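PDB 4MKX: inositol dehydrogenase from Lactobacillus casei, which probably oxidises scyllo-inositol with NAD as cofactor, as a sugar alcohol dehydrogenase of the Gfo/Idh/MocA family. Local coordinates for residues V23-L28 / D57-E62; I31-I36 / A43-A48. All coordinates share one frame; numbering follows the deposited sequence.

Interaction 1 (V23-L28 / D57-E62); sequences VGLGRL and DWAKKE
Trp58, which meets Leu25 across this contact, gives its carbonyl O to Glu62 N in a 2.8 Å bond of helix 53-63. One residue earlier, Asp57 O takes Lys61 N at 2.9 Å and, weakly, Lys60 N as well. These bonds serve the helix alone; what joins it to residues 23-28 is purely apolar. With CG anti to the backbone N (chi1 175°), the Trp58 side chain leans beside its own carbonyl carbon and carries the six-membered ring toward Leu25. There CD2 of Leu25 comes in at a slant to the ring, 4.0 Å from Trp58 CZ3. The other branch of the leucine, CD1, settles 4.3 Å from the methyl CB of Ala59, so the fork of Leu25 reaches two successive residues of the helix. Over one face of the indole, off toward the rim, lies Glu62 CB, and Lys30 makes a cation-pi contact with the same ring. The segment that supplies Leu25 runs from the end of strand 18-23 into helix 27-38 and carries Gly24 and Gly26 of a GxGxxG sequence, consistent with the glycine-rich turn that binds the dinucleotide in Rossmann folds. Gly24 turns the chain at a positive phi of 99°, a conformation that suits glycine, and Gly26 is the N-cap of the helix. Between them Leu25, buried, points toward helix 53-63, with its CG anti to the carbonyl carbon (chi1 -72°), and it also touches Glu55. Three methyl groups and one ring carbon make up a contact that buries only 93 Å². At its strand end the turn is tied to the sheet by backbone bonds from Val23 to Phe85 and Val87, while Ala59 is bonded through its backbone to Val65.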
# COMPACT_ATOMS: atom_id res chain seq x y z
N VAL A 23 -18.09 37.73 0.57
CA VAL A 23 -17.12 38.64 1.14
C VAL A 23 -15.89 37.82 1.48
O VAL A 23 -16.01 36.72 2.02
CB VAL A 23 -17.66 39.38 2.39
CG1 VAL A 23 -18.12 38.40 3.48
CG2 VAL A 23 -16.60 40.33 2.93
N GLY A 24 -14.71 38.35 1.16
CA GLY A 24 -13.47 37.64 1.38
C GLY A 24 -13.05 36.99 0.08
O GLY A 24 -13.67 36.02 -0.37
N LEU A 25 -12.00 37.53 -0.55
CA LEU A 25 -11.54 36.99 -1.81
C LEU A 25 -10.06 36.65 -1.72
O LEU A 25 -9.30 36.85 -2.67
CB LEU A 25 -11.84 37.95 -2.96
CG LEU A 25 -13.32 38.05 -3.34
CD1 LEU A 25 -13.57 39.20 -4.30
CD2 LEU A 25 -13.80 36.74 -3.95
N GLY A 26 -9.65 36.12 -0.57
CA GLY A 26 -8.35 35.51 -0.43
C GLY A 26 -8.37 34.14 -1.09
O GLY A 26 -9.28 33.85 -1.87
N ARG A 27 -7.39 33.31 -0.76
CA ARG A 27 -7.23 32.02 -1.44
C ARG A 27 -8.50 31.19 -1.37
O ARG A 27 -9.00 30.72 -2.39
CB ARG A 27 -6.06 31.23 -0.83
CG ARG A 27 -5.82 29.89 -1.50
CD ARG A 27 -4.58 29.18 -0.97
NE ARG A 27 -4.08 28.23 -1.96
NH1 ARG A 27 -2.79 27.02 -0.48
NH2 ARG A 27 -2.86 26.43 -2.69
N LEU A 28 -9.03 31.03 -0.16
CA LEU A 28 -10.23 30.22 0.03
C LEU A 28 -11.47 30.90 -0.58
O LEU A 28 -12.32 30.24 -1.16
CB LEU A 28 -10.43 29.93 1.52
CG LEU A 28 -11.60 29.03 1.90
CD1 LEU A 28 -11.49 27.70 1.20
CD2 LEU A 28 -11.66 28.86 3.41
N ASP A 57 -11.82 43.75 -9.02
CA ASP A 57 -11.63 43.76 -10.47
C ASP A 57 -11.49 42.33 -10.99
O ASP A 57 -11.99 42.01 -12.06
CB ASP A 57 -10.42 44.63 -10.84
CG ASP A 57 -10.71 46.11 -10.70
OD1 ASP A 57 -11.83 46.55 -11.05
OD2 ASP A 57 -9.82 46.85 -10.22
N TRP A 58 -10.82 41.49 -10.21
CA TRP A 58 -10.74 40.06 -10.50
C TRP A 58 -12.15 39.47 -10.59
O TRP A 58 -12.49 38.80 -11.56
CB TRP A 58 -9.91 39.33 -9.44
CG TRP A 58 -9.89 37.83 -9.61
CD1 TRP A 58 -9.07 37.10 -10.42
CD2 TRP A 58 -10.75 36.88 -8.96
NE1 TRP A 58 -9.36 35.76 -10.31
CE2 TRP A 58 -10.39 35.60 -9.42
CE3 TRP A 58 -11.79 36.99 -8.03
CZ2 TRP A 58 -11.03 34.44 -8.98
CZ3 TRP A 58 -12.43 35.84 -7.60
CH2 TRP A 58 -12.04 34.58 -8.08
N ALA A 59 -12.98 39.76 -9.59
CA ALA A 59 -14.35 39.25 -9.55
C ALA A 59 -15.19 39.65 -10.76
O ALA A 59 -16.04 38.89 -11.22
CB ALA A 59 -15.03 39.69 -8.28
N LYS A 60 -14.96 40.87 -11.26
CA LYS A 60 -15.70 41.37 -12.42
C LYS A 60 -15.20 40.77 -13.73
O LYS A 60 -15.99 40.29 -14.54
CB LYS A 60 -15.58 42.89 -12.51
CG LYS A 60 -16.28 43.65 -11.41
CD LYS A 60 -16.27 45.15 -11.70
CE LYS A 60 -17.02 45.45 -12.99
NZ LYS A 60 -16.33 46.46 -13.84
N LYS A 61 -13.89 40.81 -13.93
CA LYS A 61 -13.29 40.28 -15.15
C LYS A 61 -13.43 38.76 -15.23
O LYS A 61 -14.05 38.23 -16.15
CB LYS A 61 -11.80 40.65 -15.21
CG LYS A 61 -11.05 40.03 -16.37
CD LYS A 61 -9.64 40.58 -16.46
CE LYS A 61 -9.04 40.34 -17.83
NZ LYS A 61 -7.85 41.20 -18.06
N GLU A 62 -12.85 38.08 -14.25
CA GLU A 62 -12.77 36.62 -14.27
C GLU A 62 -14.12 35.93 -14.12
O GLU A 62 -14.38 34.94 -14.80
CB GLU A 62 -11.82 36.13 -13.18
CG GLU A 62 -10.37 36.46 -13.45
CD GLU A 62 -9.86 35.75 -14.69
OE1 GLU A 62 -10.07 34.52 -14.79
OE2 GLU A 62 -9.25 36.42 -15.55

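Interaction 2 (I31-I36 / A43-A48); sequences IHATNI and AKLQAA
Leu45 enters the interface from strand 43-48, its CB 4.0 Å from CG2 of Ile36 on helix 31-36. CG stands anti to the backbone N (chi1 -168°), which sends the fork of the leucine toward Ile36 and Ala33. Of its two methyls, CD1 stays over the same isoleucine branch, 4.1 Å from Ile36 CG2, while CD2 goes on to Ala33, where it rests 3.8 Å from CB and 3.7 Å from the carbonyl O, in van der Waals contact. The side chains of Ile36 and Leu45 cross at about a right angle. The CG2 methyl of Ile36 does most of the work on the helix side: besides the leucine it lies 3.9 Å from Leu45 N and 4.3 Å from Ala43 CB, touching the strand backbone as well as its side chains. Outside the pair, Leu63 of the next helix packs against both Ala33 and Leu45, and Ile36 touches Ile20 on the neighbouring strand. The local axes approach to 8.1 Å with their directions 125° apart, the helix running back across the strand as expected for the right-handed beta-alpha-beta crossover that opens a Rossmann fold.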
# COMPACT_ATOMS: atom_id res chain seq x y z
N ILE A 31 -11.70 30.24 -4.27
CA ILE A 31 -12.19 28.89 -4.55
C ILE A 31 -13.71 28.82 -4.52
O ILE A 31 -14.34 28.35 -5.46
CB ILE A 31 -11.56 27.85 -3.59
CG1 ILE A 31 -10.05 27.78 -3.82
CG2 ILE A 31 -12.21 26.48 -3.78
CD1 ILE A 31 -9.30 26.99 -2.77
N HIS A 32 -14.31 29.31 -3.44
CA HIS A 32 -15.76 29.32 -3.32
C HIS A 32 -16.40 30.14 -4.44
O HIS A 32 -17.40 29.74 -5.02
CB HIS A 32 -16.20 29.91 -1.97
CG HIS A 32 -16.02 28.98 -0.81
ND1 HIS A 32 -16.49 27.68 -0.81
CD2 HIS A 32 -15.48 29.18 0.42
CE1 HIS A 32 -16.21 27.11 0.35
NE2 HIS A 32 -15.60 28.01 1.12
N ALA A 33 -15.82 31.30 -4.71
CA ALA A 33 -16.38 32.21 -5.71
C ALA A 33 -16.37 31.56 -7.09
O ALA A 33 -17.36 31.61 -7.81
CB ALA A 33 -15.62 33.52 -5.74
N THR A 34 -15.23 30.97 -7.45
CA THR A 34 -15.09 30.31 -8.75
C THR A 34 -16.07 29.15 -8.87
O THR A 34 -16.72 28.98 -9.89
CB THR A 34 -13.66 29.81 -8.96
OG1 THR A 34 -12.76 30.91 -8.85
CG2 THR A 34 -13.49 29.16 -10.33
N ASN A 35 -16.17 28.36 -7.81
CA ASN A 35 -17.07 27.22 -7.83
C ASN A 35 -18.53 27.64 -7.99
O ASN A 35 -19.26 27.09 -8.81
CB ASN A 35 -16.91 26.39 -6.56
CG ASN A 35 -15.65 25.56 -6.55
OD1 ASN A 35 -14.98 25.39 -7.57
ND2 ASN A 35 -15.32 25.03 -5.38
N ILE A 36 -18.95 28.64 -7.22
CA ILE A 36 -20.31 29.11 -7.27
C ILE A 36 -20.65 29.65 -8.66
O ILE A 36 -21.73 29.40 -9.18
CB ILE A 36 -20.57 30.20 -6.21
CG1 ILE A 36 -20.57 29.59 -4.82
CG2 ILE A 36 -21.89 30.93 -6.48
CD1 ILE A 36 -20.31 30.60 -3.72
N ALA A 43 -27.26 28.31 -8.95
CA ALA A 43 -26.64 29.40 -8.23
C ALA A 43 -25.98 30.38 -9.18
O ALA A 43 -25.51 30.01 -10.26
CB ALA A 43 -25.63 28.87 -7.23
N LYS A 44 -25.94 31.64 -8.76
CA LYS A 44 -25.27 32.68 -9.51
C LYS A 44 -24.45 33.50 -8.53
O LYS A 44 -24.96 33.87 -7.48
CB LYS A 44 -26.33 33.56 -10.17
CG LYS A 44 -25.79 34.77 -10.89
CD LYS A 44 -26.94 35.54 -11.53
CE LYS A 44 -26.46 36.84 -12.16
NZ LYS A 44 -25.34 36.62 -13.11
N LEU A 45 -23.20 33.78 -8.87
CA LEU A 45 -22.42 34.72 -8.06
C LEU A 45 -22.76 36.12 -8.52
O LEU A 45 -22.31 36.57 -9.58
CB LEU A 45 -20.92 34.45 -8.17
CG LEU A 45 -20.08 35.20 -7.13
CD1 LEU A 45 -20.38 34.70 -5.74
CD2 LEU A 45 -18.60 35.06 -7.43
N GLN A 46 -23.56 36.82 -7.72
CA GLN A 46 -24.15 38.09 -8.10
C GLN A 46 -23.34 39.28 -7.61
O GLN A 46 -23.18 40.28 -8.32
CB GLN A 46 -25.57 38.17 -7.53
CG GLN A 46 -26.21 39.54 -7.67
CD GLN A 46 -26.67 39.83 -9.09
OE1 GLN A 46 -26.64 38.96 -9.96
NE2 GLN A 46 -27.09 41.07 -9.33
N ALA A 47 -22.80 39.16 -6.40
CA ALA A 47 -22.13 40.29 -5.77
C ALA A 47 -20.89 39.85 -5.02
O ALA A 47 -20.79 38.70 -4.58
CB ALA A 47 -23.08 41.00 -4.83
N ALA A 48 -19.93 40.76 -4.88
CA ALA A 48 -18.72 40.52 -4.10
C ALA A 48 -18.39 41.76 -3.28
O ALA A 48 -18.61 42.88 -3.74
CB ALA A 48 -17.56 40.16 -5.01

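From the N terminus, strand 18-23 leads through the glycine-rich turn into helix 27-38, and strand 43-49 and helix 53-63 follow. Interaction 2 closes the shorter loop, from the helix to the strand after it. Interaction 1 spans a longer one, from the turn to helix 53-63, and wholly encloses interaction 2 along the chain; the two do not cross. Their centres lie 9 Å apart and they touch: Leu25 CD2 is 4.1 Å from Ala33 CB, and Ala48 CB is 4.2 Å from Ala59 CB. Together they pack the turn and two consecutive helices against one another and, through strand 43-49, onto the parallel sheet.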